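Local coordinates for protein putative glucoamylase (Bacteroides fragilis NCTC 9343, PDB 3EU8) that is a putative glucoamylase, probably a glycoside hydrolase that releases glucose from starch-like glucans, at residues Asp19-Thr24 with Val355-Tyr360; Lys101-Lys106 with Gly118-Phe123; Ala341-Val346 with Gly393-Met398. All coordinates share one frame; numbering follows the deposited sequence.

In the fold
Interactions 1 and 3 adjoin, their centres about 12 Å apart, and pack the same part of the helical body. Met22 and Met356 of interaction 1 reach Leu342 and Ile345 of interaction 3, and helices 338-342 and 349-361, which contribute to them, are consecutive. Their segments alternate along the chain, and Met22 of helix 18-34 also touches helix 389-404. Interaction 2 is a local closure of two loops flanking strand 112-114, its centre about 37 Å from that of interaction 1 and beyond the chain's centre. The family belongs to the six-hairpin clan, whose helices typically form an alpha/alpha barrel; interactions 1 and 3 join helices of this body, interaction 2 its loops.

Interaction 1. Residues Asp19-Thr24 with Val355-Tyr360; sequences DALMDT and VMHHLY. With EDO (1,2-ethanediol), chain O.
Leu21 packs on Met356, His357 and Tyr360 in a helix-helix contact that joins the N-terminal helix 18-34 to helix 349-361, within a helical body consistent with the alpha/alpha barrel of six-hairpin glycosidases. The two segments cross at 67°, with axes 10.8 Å apart, and the leucine bridges this separation. Its CG stands anti to the backbone N (chi1 177°), carrying the fork of the side chain toward helix 349-361; the two methyls then part to different neighbours. Leu21 CD2 sits almost exactly above the centre of the His357 imidazole, 3.4 Å from the ring centroid and 3° off the normal, a CH-pi contact. The same methyl, Leu21 CD2, touches Met356 CG at 3.6 Å. The other branch, Leu21 CD1, meets Tyr360 CD2 at 3.6 Å, approaching that ring obliquely, and Thr24 CG2 adds a looser touch farther along the tyrosine. Deeper in, Met22 crosses Met356 at about a right angle; both are selenomethionines, and both also lean on Ile399 of helix 389-404. The imidazole is held at its edges as well as covered on one face: NE2 is hydrogen-bonded to Asp18, just ahead of the segment, and ND1 receives a weak bond from O2 of an ethanediol, probably a crystallisation additive, that is also bonded to Leu16 N. Within helix 18-34, Ala20 O takes two donors from opposite faces of its carbonyl plane: Thr24 N, in the regular helical bond, and the side-chain hydroxyl Thr24 OG1, at 2.9 Å.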
ATOM      1  N   ASP A  19      12.735  10.943 -16.230  1.00 23.60           N
ATOM      2  CA  ASP A  19      13.070   9.528 -16.282  1.00 24.34           C
ATOM      3  C   ASP A  19      14.244   9.243 -15.344  1.00 21.48           C
ATOM      4  O   ASP A  19      14.229   8.238 -14.666  1.00 21.34           O
ATOM      5  CB  ASP A  19      13.416   9.083 -17.716  1.00 27.73           C
ATOM      6  CG  ASP A  19      12.183   8.749 -18.576  1.00 40.38           C
ATOM      7  OD1 ASP A  19      11.023   8.959 -18.138  1.00 50.74           O
ATOM      8  OD2 ASP A  19      12.386   8.257 -19.717  1.00 51.66           O
ATOM      9  N   ALA A  20      15.240  10.123 -15.317  1.00 21.90           N
ATOM     10  CA  ALA A  20      16.455   9.919 -14.478  1.00 21.20           C
ATOM     11  C   ALA A  20      16.105  10.134 -13.031  1.00 20.17           C
ATOM     12  O   ALA A  20      16.592   9.407 -12.182  1.00 19.29           O
ATOM     13  CB  ALA A  20      17.585  10.844 -14.863  1.00 14.60           C
ATOM     14  N   LEU A  21      15.265  11.135 -12.765  1.00 21.05           N
ATOM     15  CA  LEU A  21      14.721  11.344 -11.418  1.00 20.14           C
ATOM     16  C   LEU A  21      13.947  10.107 -10.940  1.00 20.63           C
ATOM     17  O   LEU A  21      14.184   9.609  -9.838  1.00 19.61           O
ATOM     18  CB  LEU A  21      13.841  12.612 -11.340  1.00 21.22           C
ATOM     19  CG  LEU A  21      13.168  12.840  -9.961  1.00 21.11           C
ATOM     20  CD1 LEU A  21      14.209  12.992  -8.867  1.00 17.31           C
ATOM     21  CD2 LEU A  21      12.205  14.013  -9.993  1.00 19.33           C
HETATM   22  N   MSE A  22      13.048   9.585 -11.754  1.00 22.41           N
HETATM   23  CA  MSE A  22      12.239   8.414 -11.330  1.00 23.20           C
HETATM   24  C   MSE A  22      13.141   7.180 -11.107  1.00 24.01           C
HETATM   25  O   MSE A  22      12.968   6.473 -10.105  1.00 24.84           O
HETATM   26  CB  MSE A  22      11.154   8.117 -12.366  1.00 22.41           C
HETATM   27  CG  MSE A  22      10.003   9.032 -12.324  1.00 22.63           C
HETATM   28 SE   MSE A  22       8.584   8.528 -13.564  0.75 16.46          SE
HETATM   29  CE  MSE A  22       9.308   8.947 -15.268  1.00 16.61           C
ATOM     30  N   ASP A  23      14.105   6.957 -12.022  1.00 22.57           N
ATOM     31  CA  ASP A  23      15.126   5.906 -11.916  1.00 23.98           C
ATOM     32  C   ASP A  23      15.824   5.995 -10.564  1.00 21.98           C
ATOM     33  O   ASP A  23      15.927   5.011  -9.824  1.00 21.78           O
ATOM     34  CB  ASP A  23      16.214   6.058 -12.997  1.00 26.10           C
ATOM     35  CG  ASP A  23      15.850   5.422 -14.344  1.00 41.15           C
ATOM     36  OD1 ASP A  23      14.962   4.553 -14.359  1.00 52.06           O
ATOM     37  OD2 ASP A  23      16.490   5.763 -15.391  1.00 41.19           O
ATOM     38  N   THR A  24      16.294   7.193 -10.241  1.00 21.65           N
ATOM     39  CA  THR A  24      17.059   7.408  -9.005  1.00 22.36           C
ATOM     40  C   THR A  24      16.202   7.140  -7.757  1.00 21.05           C
ATOM     41  O   THR A  24      16.671   6.474  -6.808  1.00 21.29           O
ATOM     42  CB  THR A  24      17.639   8.840  -8.960  1.00 23.59           C
ATOM     43  OG1 THR A  24      18.560   9.011 -10.040  1.00 18.73           O
ATOM     44  CG2 THR A  24      18.259   9.118  -7.638  1.00 20.91           C
ATOM     45  N   VAL A 355       6.155  17.716  -7.574  1.00 22.02           N
ATOM     46  CA  VAL A 355       6.479  17.503  -6.153  1.00 19.94           C
ATOM     47  C   VAL A 355       7.791  16.722  -6.042  1.00 21.21           C
ATOM     48  O   VAL A 355       8.659  17.089  -5.277  1.00 21.42           O
ATOM     49  CB  VAL A 355       5.330  16.764  -5.376  1.00 20.46           C
ATOM     50  CG1 VAL A 355       5.746  16.482  -3.933  1.00 18.55           C
ATOM     51  CG2 VAL A 355       4.046  17.552  -5.436  1.00 13.54           C
HETATM   52  N   MSE A 356       7.946  15.677  -6.848  1.00 22.57           N
HETATM   53  CA  MSE A 356       9.131  14.805  -6.780  1.00 21.56           C
HETATM   54  C   MSE A 356      10.450  15.581  -7.041  1.00 21.41           C
HETATM   55  O   MSE A 356      11.432  15.394  -6.328  1.00 21.89           O
HETATM   56  CB  MSE A 356       8.966  13.621  -7.746  1.00 20.36           C
HETATM   57  CG  MSE A 356      10.006  12.475  -7.532  1.00 21.36           C
HETATM   58 SE   MSE A 356       9.948  11.052  -8.876  0.75 15.76          SE
HETATM   59  CE  MSE A 356       8.081  10.414  -8.509  1.00 21.96           C
ATOM     60  N   HIS A 357      10.467  16.427  -8.065  1.00 21.57           N
ATOM     61  CA  HIS A 357      11.610  17.303  -8.352  1.00 21.00           C
ATOM     62  C   HIS A 357      11.881  18.271  -7.183  1.00 21.21           C
ATOM     63  O   HIS A 357      13.011  18.411  -6.733  1.00 20.51           O
ATOM     64  CB  HIS A 357      11.357  18.106  -9.640  1.00 23.78           C
ATOM     65  CG  HIS A 357      11.614  17.343 -10.898  1.00 22.36           C
ATOM     66  ND1 HIS A 357      12.885  17.175 -11.418  1.00 21.78           N
ATOM     67  CD2 HIS A 357      10.766  16.725 -11.756  1.00 19.66           C
ATOM     68  CE1 HIS A 357      12.804  16.475 -12.541  1.00 21.21           C
ATOM     69  NE2 HIS A 357      11.535  16.177 -12.759  1.00 25.55           N
ATOM     70  N   HIS A 358      10.824  18.893  -6.669  1.00 21.55           N
ATOM     71  CA  HIS A 358      10.931  19.870  -5.590  1.00 20.75           C
ATOM     72  C   HIS A 358      11.445  19.253  -4.276  1.00 21.53           C
ATOM     73  O   HIS A 358      12.298  19.821  -3.579  1.00 20.32           O
ATOM     74  CB  HIS A 358       9.573  20.583  -5.410  1.00 20.56           C
ATOM     75  CG  HIS A 358       9.539  21.579  -4.282  1.00 24.40           C
ATOM     76  ND1 HIS A 358       9.971  22.883  -4.410  1.00 26.45           N
ATOM     77  CD2 HIS A 358       9.093  21.461  -3.010  1.00 25.89           C
ATOM     78  CE1 HIS A 358       9.835  23.507  -3.254  1.00 27.90           C
ATOM     79  NE2 HIS A 358       9.299  22.666  -2.387  1.00 26.24           N
ATOM     80  N   LEU A 359      10.969  18.068  -3.953  1.00 21.52           N
ATOM     81  CA  LEU A 359      11.449  17.352  -2.797  1.00 20.83           C
ATOM     82  C   LEU A 359      12.907  16.935  -2.972  1.00 22.72           C
ATOM     83  O   LEU A 359      13.712  17.114  -2.054  1.00 24.11           O
ATOM     84  CB  LEU A 359      10.560  16.137  -2.525  1.00 22.32           C
ATOM     85  CG  LEU A 359       9.110  16.411  -2.078  1.00 25.18           C
ATOM     86  CD1 LEU A 359       8.493  15.037  -1.842  1.00 20.85           C
ATOM     87  CD2 LEU A 359       8.990  17.368  -0.864  1.00 19.77           C
ATOM     88  N   TYR A 360      13.267  16.408  -4.142  1.00 22.25           N
ATOM     89  CA  TYR A 360      14.664  16.053  -4.444  1.00 23.39           C
ATOM     90  C   TYR A 360      15.624  17.290  -4.273  1.00 24.59           C
ATOM     91  O   TYR A 360      16.745  17.171  -3.749  1.00 24.60           O
ATOM     92  CB  TYR A 360      14.746  15.473  -5.869  1.00 23.13           C
ATOM     93  CG  TYR A 360      16.120  15.001  -6.307  1.00 21.99           C
ATOM     94  CD1 TYR A 360      17.047  15.887  -6.849  1.00 20.62           C
ATOM     95  CD2 TYR A 360      16.479  13.660  -6.211  1.00 23.67           C
ATOM     96  CE1 TYR A 360      18.316  15.460  -7.245  1.00 24.75           C
ATOM     97  CE2 TYR A 360      17.750  13.210  -6.621  1.00 21.52           C
ATOM     98  CZ  TYR A 360      18.656  14.107  -7.130  1.00 24.84           C
ATOM     99  OH  TYR A 360      19.897  13.653  -7.539  1.00 28.83           O
TER
HETATM  100  C1  EDO O 456      16.778  18.552  -9.810  1.00 44.73           C
HETATM  101  O1  EDO O 456      17.796  17.856 -10.523  1.00 42.48           O
HETATM  102  C2  EDO O 456      15.446  18.055 -10.328  1.00 43.32           C
HETATM  103  O2  EDO O 456      14.856  17.204  -9.361  1.00 47.73           O

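Interaction 2. Residues Lys101-Lys106 with Gly118-Phe123; sequences KADRFK and GHVQPF. With EDO (1,2-ethanediol), chain B; EDO (1,2-ethanediol), chain K.
Asp103 ties together two loops on either side of strand 112-114, its carboxylate gripping the backbone and the imidazole of the loop at 118-120 in a His-carboxylate arrangement. One bond comes from the main chain of the aspartate itself: Asp103 N donates to Gly118 O over 2.9 Å, nearly in line with the carbonyl. The side chain then reaches past this bond, with CG anti to the carbonyl carbon (chi1 -76°), and its two oxygens take separate donors. Asp103 OD1 is met on its syn side, though tilted out of the carboxylate plane, by His119 ND1 at 3.2 Å; the acceptor lies in the plane of the imidazole, yet the carboxylate is turned 46° against the ring. Asp103 OD2 accepts from Val120 N at 3.0 Å, but this donor stands well above the carboxylate plane. Three nearly straight N-H bonds thus fix consecutive residues of one loop to a single residue of the other. Ala102 and Gly118 are drawn together, their CA atoms 4.3 Å apart, and Gly118 takes up a positive phi there. Beyond the polar cluster, Phe105 CZ presents the ring edge to Val120 CB at 4.1 Å, and both side chains also touch Pro110. An ethanediol, probably from the crystallisation liquor, lies beside Lys101 O, Asp103 OD1 and the His119 ring. Trp113 NE1 of the intervening strand bonds Asp103 O, giving the residue a further tie to that strand. The whole is a His-carboxylate hydrogen bond joined by a backbone N-H to the other carboxylate oxygen, here closing the two loops that flank short strand 112-114.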
ATOM      1  N   LYS A 101       6.470 -20.743   7.920  1.00 24.05           N
ATOM      2  CA  LYS A 101       6.771 -21.110   9.319  1.00 26.02           C
ATOM      3  C   LYS A 101       6.272 -20.088  10.359  1.00 24.93           C
ATOM      4  O   LYS A 101       6.024 -20.470  11.479  1.00 25.90           O
ATOM      5  CB  LYS A 101       8.300 -21.377   9.479  1.00 26.01           C
ATOM      6  CG  LYS A 101       9.200 -20.182   9.274  1.00 30.00           C
ATOM      7  CD  LYS A 101      10.697 -20.497   9.499  1.00 20.88           C
ATOM      8  CE  LYS A 101      11.546 -19.237   9.315  1.00 23.57           C
ATOM      9  NZ  LYS A 101      13.025 -19.402   9.648  1.00 27.17           N
ATOM     10  N   ALA A 102       6.087 -18.813   9.986  1.00 25.09           N
ATOM     11  CA  ALA A 102       5.663 -17.752  10.937  1.00 25.02           C
ATOM     12  C   ALA A 102       4.190 -17.955  11.373  1.00 25.04           C
ATOM     13  O   ALA A 102       3.465 -18.694  10.734  1.00 25.03           O
ATOM     14  CB  ALA A 102       5.868 -16.345  10.330  1.00 21.64           C
ATOM     15  N   ASP A 103       3.802 -17.325  12.483  1.00 25.07           N
ATOM     16  CA  ASP A 103       2.452 -17.406  13.040  1.00 24.81           C
ATOM     17  C   ASP A 103       1.404 -17.040  12.013  1.00 26.33           C
ATOM     18  O   ASP A 103       1.496 -15.984  11.389  1.00 25.35           O
ATOM     19  CB  ASP A 103       2.308 -16.423  14.234  1.00 25.05           C
ATOM     20  CG  ASP A 103       2.983 -16.924  15.530  1.00 24.26           C
ATOM     21  OD1 ASP A 103       3.684 -17.951  15.497  1.00 26.23           O
ATOM     22  OD2 ASP A 103       2.817 -16.262  16.587  1.00 21.99           O
ATOM     23  N   ARG A 104       0.391 -17.896  11.873  1.00 26.00           N
ATOM     24  CA  ARG A 104      -0.793 -17.637  11.062  1.00 27.67           C
ATOM     25  C   ARG A 104      -2.053 -17.939  11.835  1.00 26.33           C
ATOM     26  O   ARG A 104      -2.040 -18.699  12.792  1.00 25.92           O
ATOM     27  CB  ARG A 104      -0.778 -18.487   9.781  1.00 27.57           C
ATOM     28  CG  ARG A 104      -0.147 -17.788   8.613  1.00 36.69           C
ATOM     29  CD  ARG A 104      -0.426 -18.506   7.305  1.00 37.79           C
ATOM     30  NE  ARG A 104       0.355 -19.731   7.255  1.00 41.30           N
ATOM     31  CZ  ARG A 104       0.262 -20.648   6.301  1.00 45.05           C
ATOM     32  NH1 ARG A 104      -0.605 -20.482   5.275  1.00 27.66           N
ATOM     33  NH2 ARG A 104       1.043 -21.735   6.392  1.00 39.59           N
ATOM     34  N   PHE A 105      -3.151 -17.326  11.410  1.00 27.50           N
ATOM     35  CA  PHE A 105      -4.417 -17.415  12.120  1.00 26.87           C
ATOM     36  C   PHE A 105      -5.572 -17.618  11.125  1.00 25.49           C
ATOM     37  O   PHE A 105      -6.024 -16.688  10.501  1.00 26.68           O
ATOM     38  CB  PHE A 105      -4.615 -16.170  12.975  1.00 25.10           C
ATOM     39  CG  PHE A 105      -3.458 -15.877  13.856  1.00 23.46           C
ATOM     40  CD1 PHE A 105      -3.409 -16.391  15.132  1.00 23.23           C
ATOM     41  CD2 PHE A 105      -2.389 -15.109  13.398  1.00 23.13           C
ATOM     42  CE1 PHE A 105      -2.338 -16.150  15.951  1.00 29.02           C
ATOM     43  CE2 PHE A 105      -1.315 -14.837  14.220  1.00 24.67           C
ATOM     44  CZ  PHE A 105      -1.278 -15.378  15.510  1.00 27.32           C
ATOM     45  N   LYS A 106      -6.038 -18.866  11.021  1.00 26.78           N
ATOM     46  CA  LYS A 106      -6.982 -19.313   9.990  1.00 23.89           C
ATOM     47  C   LYS A 106      -6.478 -18.989   8.586  1.00 24.01           C
ATOM     48  O   LYS A 106      -7.226 -18.608   7.731  1.00 24.02           O
ATOM     49  CB  LYS A 106      -8.389 -18.808  10.260  1.00 24.72           C
ATOM     50  CG  LYS A 106      -8.887 -19.160  11.667  1.00 25.26           C
ATOM     51  CD  LYS A 106      -9.310 -20.601  11.738  1.00 27.17           C
ATOM     52  CE  LYS A 106      -9.534 -21.023  13.171  1.00 33.16           C
ATOM     53  NZ  LYS A 106     -10.226 -22.327  13.287  1.00 32.01           N
ATOM     54  N   GLY A 118       9.566 -15.212  14.256  1.00 24.58           N
ATOM     55  CA  GLY A 118       8.363 -15.677  13.520  1.00 22.63           C
ATOM     56  C   GLY A 118       7.095 -15.620  14.345  1.00 23.63           C
ATOM     57  O   GLY A 118       6.046 -16.091  13.918  1.00 25.70           O
ATOM     58  N   HIS A 119       7.165 -15.027  15.534  1.00 24.03           N
ATOM     59  CA  HIS A 119       5.993 -14.908  16.383  1.00 23.87           C
ATOM     60  C   HIS A 119       5.329 -13.560  16.226  1.00 22.89           C
ATOM     61  O   HIS A 119       5.990 -12.564  15.990  1.00 20.88           O
ATOM     62  CB  HIS A 119       6.337 -15.166  17.854  1.00 23.99           C
ATOM     63  CG  HIS A 119       6.791 -16.573  18.111  1.00 34.79           C
ATOM     64  ND1 HIS A 119       6.185 -17.670  17.526  1.00 43.05           N
ATOM     65  CD2 HIS A 119       7.824 -17.060  18.834  1.00 37.80           C
ATOM     66  CE1 HIS A 119       6.812 -18.771  17.905  1.00 43.67           C
ATOM     67  NE2 HIS A 119       7.810 -18.427  18.697  1.00 36.97           N
ATOM     68  N   VAL A 120       4.009 -13.567  16.369  1.00 24.24           N
ATOM     69  CA  VAL A 120       3.186 -12.377  16.281  1.00 23.44           C
ATOM     70  C   VAL A 120       3.684 -11.313  17.249  1.00 24.38           C
ATOM     71  O   VAL A 120       4.067 -11.605  18.393  1.00 26.60           O
ATOM     72  CB  VAL A 120       1.701 -12.745  16.518  1.00 24.87           C
ATOM     73  CG1 VAL A 120       1.540 -13.450  17.899  1.00 19.15           C
ATOM     74  CG2 VAL A 120       0.794 -11.530  16.342  1.00 22.41           C
ATOM     75  N   GLN A 121       3.732 -10.076  16.771  1.00 24.86           N
ATOM     76  CA  GLN A 121       4.008  -8.939  17.626  1.00 26.72           C
ATOM     77  C   GLN A 121       2.683  -8.175  17.739  1.00 28.53           C
ATOM     78  O   GLN A 121       2.216  -7.604  16.761  1.00 26.27           O
ATOM     79  CB  GLN A 121       5.141  -8.087  17.056  1.00 26.91           C
ATOM     80  CG  GLN A 121       5.660  -6.930  17.929  1.00 30.44           C
ATOM     81  CD  GLN A 121       6.296  -7.373  19.264  1.00 31.40           C
ATOM     82  OE1 GLN A 121       7.330  -8.046  19.321  1.00 34.66           O
ATOM     83  NE2 GLN A 121       5.656  -6.999  20.328  1.00 30.44           N
ATOM     84  N   PRO A 122       2.041  -8.202  18.921  1.00 32.14           N
ATOM     85  CA  PRO A 122       0.727  -7.580  18.991  1.00 35.77           C
ATOM     86  C   PRO A 122       0.811  -6.071  18.861  1.00 41.05           C
ATOM     87  O   PRO A 122       1.815  -5.487  19.262  1.00 38.24           O
ATOM     88  CB  PRO A 122       0.235  -7.933  20.395  1.00 35.22           C
ATOM     89  CG  PRO A 122       1.131  -8.976  20.891  1.00 35.45           C
ATOM     90  CD  PRO A 122       2.440  -8.769  20.214  1.00 31.97           C
ATOM     91  N   PHE A 123      -0.213  -5.445  18.273  1.00 47.54           N
ATOM     92  CA  PHE A 123      -0.478  -4.048  18.622  1.00 51.95           C
ATOM     93  C   PHE A 123      -1.572  -3.969  19.634  1.00 54.64           C
ATOM     94  O   PHE A 123      -2.743  -4.161  19.307  1.00 57.33           O
ATOM     95  CB  PHE A 123      -0.901  -3.177  17.478  1.00 52.83           C
ATOM     96  CG  PHE A 123      -0.984  -1.714  17.854  1.00 56.78           C
ATOM     97  CD1 PHE A 123       0.180  -0.944  17.932  1.00 56.76           C
ATOM     98  CD2 PHE A 123      -2.212  -1.122  18.170  1.00 62.30           C
ATOM     99  CE1 PHE A 123       0.128   0.391  18.276  1.00 60.15           C
ATOM    100  CE2 PHE A 123      -2.281   0.225  18.530  1.00 63.34           C
ATOM    101  CZ  PHE A 123      -1.106   0.984  18.584  1.00 64.92           C
TER
HETATM  102  C1  EDO B 471       8.487 -20.085  14.689  1.00 45.40           C
HETATM  103  O1  EDO B 471       9.169 -20.402  13.458  1.00 46.69           O
HETATM  104  C2  EDO B 471       7.174 -19.342  14.413  1.00 51.84           C
HETATM  105  O2  EDO B 471       5.967 -20.125  14.578  1.00 49.56           O
HETATM  106  C1  EDO K 452      13.559 -16.978   6.486  1.00 31.83           C
HETATM  107  O1  EDO K 452      13.502 -17.042   7.926  1.00 29.18           O
HETATM  108  C2  EDO K 452      13.312 -18.336   5.808  1.00 38.51           C
HETATM  109  O2  EDO K 452      14.350 -19.280   6.151  1.00 50.29           O

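Interaction 3. Residues Ala341-Val346 with Gly393-Met398; sequences ALSSIV and GPIAVM. With EDO (1,2-ethanediol), chain N; EDO (1,2-ethanediol), chain C.
Ser343 is buried against Pro394 and Ile395 without hydrogen-bonding to either: its hydroxyl lies on the peptide linking them, with Ser343 OG 3.3 Å from Pro394 C. The hydroxyl is instead bonded to Thr339 O, four residues earlier in the chain. The contact sets the last part of helix 338-342 and the type I beta turn from Leu342 to Ile345 against helix 389-404, in a buried part of what is probably an alpha/alpha barrel domain. Pro394 has no N-H to offer the preceding turn, and helix 389-404 is kinked there. Farther along, Met398, a selenomethionine, packs along Ser343 and Val346. Its chain bends at chi2 (-50°) and again at chi3, folding back beside Val346. Met398 CG comes to 3.2 Å from Ser343 O, while the backbone carbonyl Met398 O lies against Ile345 CG2 and Val346 CG1. Leu342 adds a looser apolar touch to Ile395, and Phe69 of helix 64-79 packs on Pro394. Val346 O accepts from two ethanediol molecules, probably crystallisation additives. The Val346 and Met398 side chains cross at about a right angle, bringing Val346 CG2 to 3.7 Å from Met398 CE.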
ATOM      1  N   ALA A 341       1.785  12.419  -2.590  1.00 21.73           N
ATOM      2  CA  ALA A 341       1.842  12.917  -3.966  1.00 21.25           C
ATOM      3  C   ALA A 341       2.509  11.931  -4.926  1.00 21.55           C
ATOM      4  O   ALA A 341       2.031  11.724  -6.025  1.00 19.90           O
ATOM      5  CB  ALA A 341       2.585  14.273  -4.016  1.00 20.39           C
ATOM      6  N   LEU A 342       3.624  11.339  -4.488  1.00 20.01           N
ATOM      7  CA  LEU A 342       4.450  10.495  -5.334  1.00 20.66           C
ATOM      8  C   LEU A 342       3.756   9.188  -5.705  1.00 20.44           C
ATOM      9  O   LEU A 342       3.840   8.722  -6.839  1.00 20.92           O
ATOM     10  CB  LEU A 342       5.814  10.209  -4.673  1.00 22.04           C
ATOM     11  CG  LEU A 342       6.962  11.198  -4.906  1.00 26.31           C
ATOM     12  CD1 LEU A 342       6.454  12.607  -4.868  1.00 21.11           C
ATOM     13  CD2 LEU A 342       8.100  10.990  -3.928  1.00 19.17           C
ATOM     14  N   SER A 343       3.070   8.581  -4.757  1.00 19.16           N
ATOM     15  CA  SER A 343       2.356   7.337  -5.045  1.00 19.18           C
ATOM     16  C   SER A 343       1.095   7.596  -5.904  1.00 20.37           C
ATOM     17  O   SER A 343       0.443   6.672  -6.383  1.00 19.11           O
ATOM     18  CB  SER A 343       2.023   6.612  -3.740  1.00 15.87           C
ATOM     19  OG  SER A 343       3.207   6.384  -2.965  1.00 22.09           O
ATOM     20  N   SER A 344       0.751   8.864  -6.080  1.00 18.39           N
ATOM     21  CA  SER A 344      -0.373   9.234  -6.941  1.00 20.79           C
ATOM     22  C   SER A 344       0.086   9.642  -8.359  1.00 19.36           C
ATOM     23  O   SER A 344      -0.714  10.137  -9.161  1.00 19.40           O
ATOM     24  CB  SER A 344      -1.222  10.313  -6.268  1.00 17.95           C
ATOM     25  OG  SER A 344      -2.196   9.688  -5.487  1.00 15.95           O
ATOM     26  N   ILE A 345       1.347   9.348  -8.678  1.00 21.62           N
ATOM     27  CA  ILE A 345       1.927   9.658  -9.998  1.00 19.39           C
ATOM     28  C   ILE A 345       1.080   9.050 -11.115  1.00 20.18           C
ATOM     29  O   ILE A 345       1.012   9.634 -12.176  1.00 22.30           O
ATOM     30  CB  ILE A 345       3.405   9.170 -10.115  1.00 20.56           C
ATOM     31  CG1 ILE A 345       4.045   9.621 -11.455  1.00 17.92           C
ATOM     32  CG2 ILE A 345       3.484   7.607  -9.916  1.00 19.23           C
ATOM     33  CD1 ILE A 345       5.562   9.459 -11.509  1.00 22.89           C
ATOM     34  N   VAL A 346       0.444   7.885 -10.871  1.00 19.98           N
ATOM     35  CA  VAL A 346      -0.418   7.221 -11.842  1.00 19.49           C
ATOM     36  C   VAL A 346      -1.683   8.062 -12.196  1.00 21.17           C
ATOM     37  O   VAL A 346      -2.186   8.013 -13.294  1.00 20.66           O
ATOM     38  CB  VAL A 346      -0.850   5.791 -11.347  1.00 23.15           C
ATOM     39  CG1 VAL A 346       0.330   4.845 -11.266  1.00 18.45           C
ATOM     40  CG2 VAL A 346      -1.581   5.842  -9.972  1.00 19.41           C
ATOM     41  N   GLY A 393       6.872   1.529   0.102  1.00 23.94           N
ATOM     42  CA  GLY A 393       6.499   0.560  -0.922  1.00 22.43           C
ATOM     43  C   GLY A 393       5.704   1.134  -2.088  1.00 22.82           C
ATOM     44  O   GLY A 393       6.007   0.873  -3.242  1.00 23.75           O
ATOM     45  N   PRO A 394       4.646   1.865  -1.791  1.00 21.00           N
ATOM     46  CA  PRO A 394       3.829   2.494  -2.801  1.00 20.33           C
ATOM     47  C   PRO A 394       4.536   3.499  -3.726  1.00 22.52           C
ATOM     48  O   PRO A 394       4.160   3.624  -4.881  1.00 21.52           O
ATOM     49  CB  PRO A 394       2.766   3.181  -1.964  1.00 23.88           C
ATOM     50  CG  PRO A 394       2.637   2.324  -0.758  1.00 20.61           C
ATOM     51  CD  PRO A 394       4.069   2.054  -0.446  1.00 23.53           C
ATOM     52  N   ILE A 395       5.596   4.143  -3.257  1.00 22.09           N
ATOM     53  CA  ILE A 395       6.366   5.007  -4.115  1.00 20.01           C
ATOM     54  C   ILE A 395       7.020   4.174  -5.220  1.00 20.52           C
ATOM     55  O   ILE A 395       6.927   4.516  -6.405  1.00 20.53           O
ATOM     56  CB  ILE A 395       7.437   5.818  -3.315  1.00 19.09           C
ATOM     57  CG1 ILE A 395       6.776   6.780  -2.321  1.00 17.13           C
ATOM     58  CG2 ILE A 395       8.367   6.569  -4.268  1.00 20.53           C
ATOM     59  CD1 ILE A 395       7.749   7.505  -1.373  1.00 16.25           C
ATOM     60  N   ALA A 396       7.687   3.091  -4.850  1.00 20.14           N
ATOM     61  CA  ALA A 396       8.415   2.271  -5.837  1.00 22.96           C
ATOM     62  C   ALA A 396       7.425   1.586  -6.808  1.00 22.66           C
ATOM     63  O   ALA A 396       7.655   1.544  -8.010  1.00 23.36           O
ATOM     64  CB  ALA A 396       9.336   1.217  -5.141  1.00 21.13           C
ATOM     65  N   VAL A 397       6.315   1.093  -6.266  1.00 21.40           N
ATOM     66  CA  VAL A 397       5.382   0.307  -7.047  1.00 20.35           C
ATOM     67  C   VAL A 397       4.571   1.184  -8.002  1.00 20.13           C
ATOM     68  O   VAL A 397       4.324   0.790  -9.129  1.00 21.18           O
ATOM     69  CB  VAL A 397       4.415  -0.495  -6.141  1.00 19.16           C
ATOM     70  CG1 VAL A 397       3.243  -1.037  -6.965  1.00 15.48           C
ATOM     71  CG2 VAL A 397       5.185  -1.558  -5.387  1.00 13.16           C
HETATM   72  N   MSE A 398       4.163   2.359  -7.547  1.00 20.62           N
HETATM   73  CA  MSE A 398       3.365   3.239  -8.354  1.00 21.41           C
HETATM   74  C   MSE A 398       4.164   3.942  -9.452  1.00 22.47           C
HETATM   75  O   MSE A 398       3.608   4.220 -10.536  1.00 22.06           O
HETATM   76  CB  MSE A 398       2.611   4.245  -7.491  1.00 24.51           C
HETATM   77  CG  MSE A 398       1.365   3.664  -6.812  1.00 22.83           C
HETATM   78 SE   MSE A 398       0.086   2.669  -7.974  0.75 15.17          SE
HETATM   79  CE  MSE A 398      -1.509   3.391  -7.172  1.00 16.57           C
TER
HETATM   80  C1  EDO N 455      -0.516   5.244 -15.857  1.00 44.70           C
HETATM   81  O1  EDO N 455      -0.789   6.554 -15.371  1.00 43.10           O
HETATM   82  C2  EDO N 455      -1.478   4.965 -16.990  1.00 49.35           C
HETATM   83  O2  EDO N 455      -2.718   5.603 -16.687  1.00 48.26           O
HETATM   84  C1  EDO C 468      -3.107   9.738 -16.792  1.00 58.89           C
HETATM   85  O1  EDO C 468      -1.982   9.256 -16.036  1.00 58.25           O
HETATM   86  C2  EDO C 468      -3.317  11.229 -16.550  1.00 57.37           C
HETATM   87  O2  EDO C 468      -4.715  11.511 -16.561  1.00 58.35           O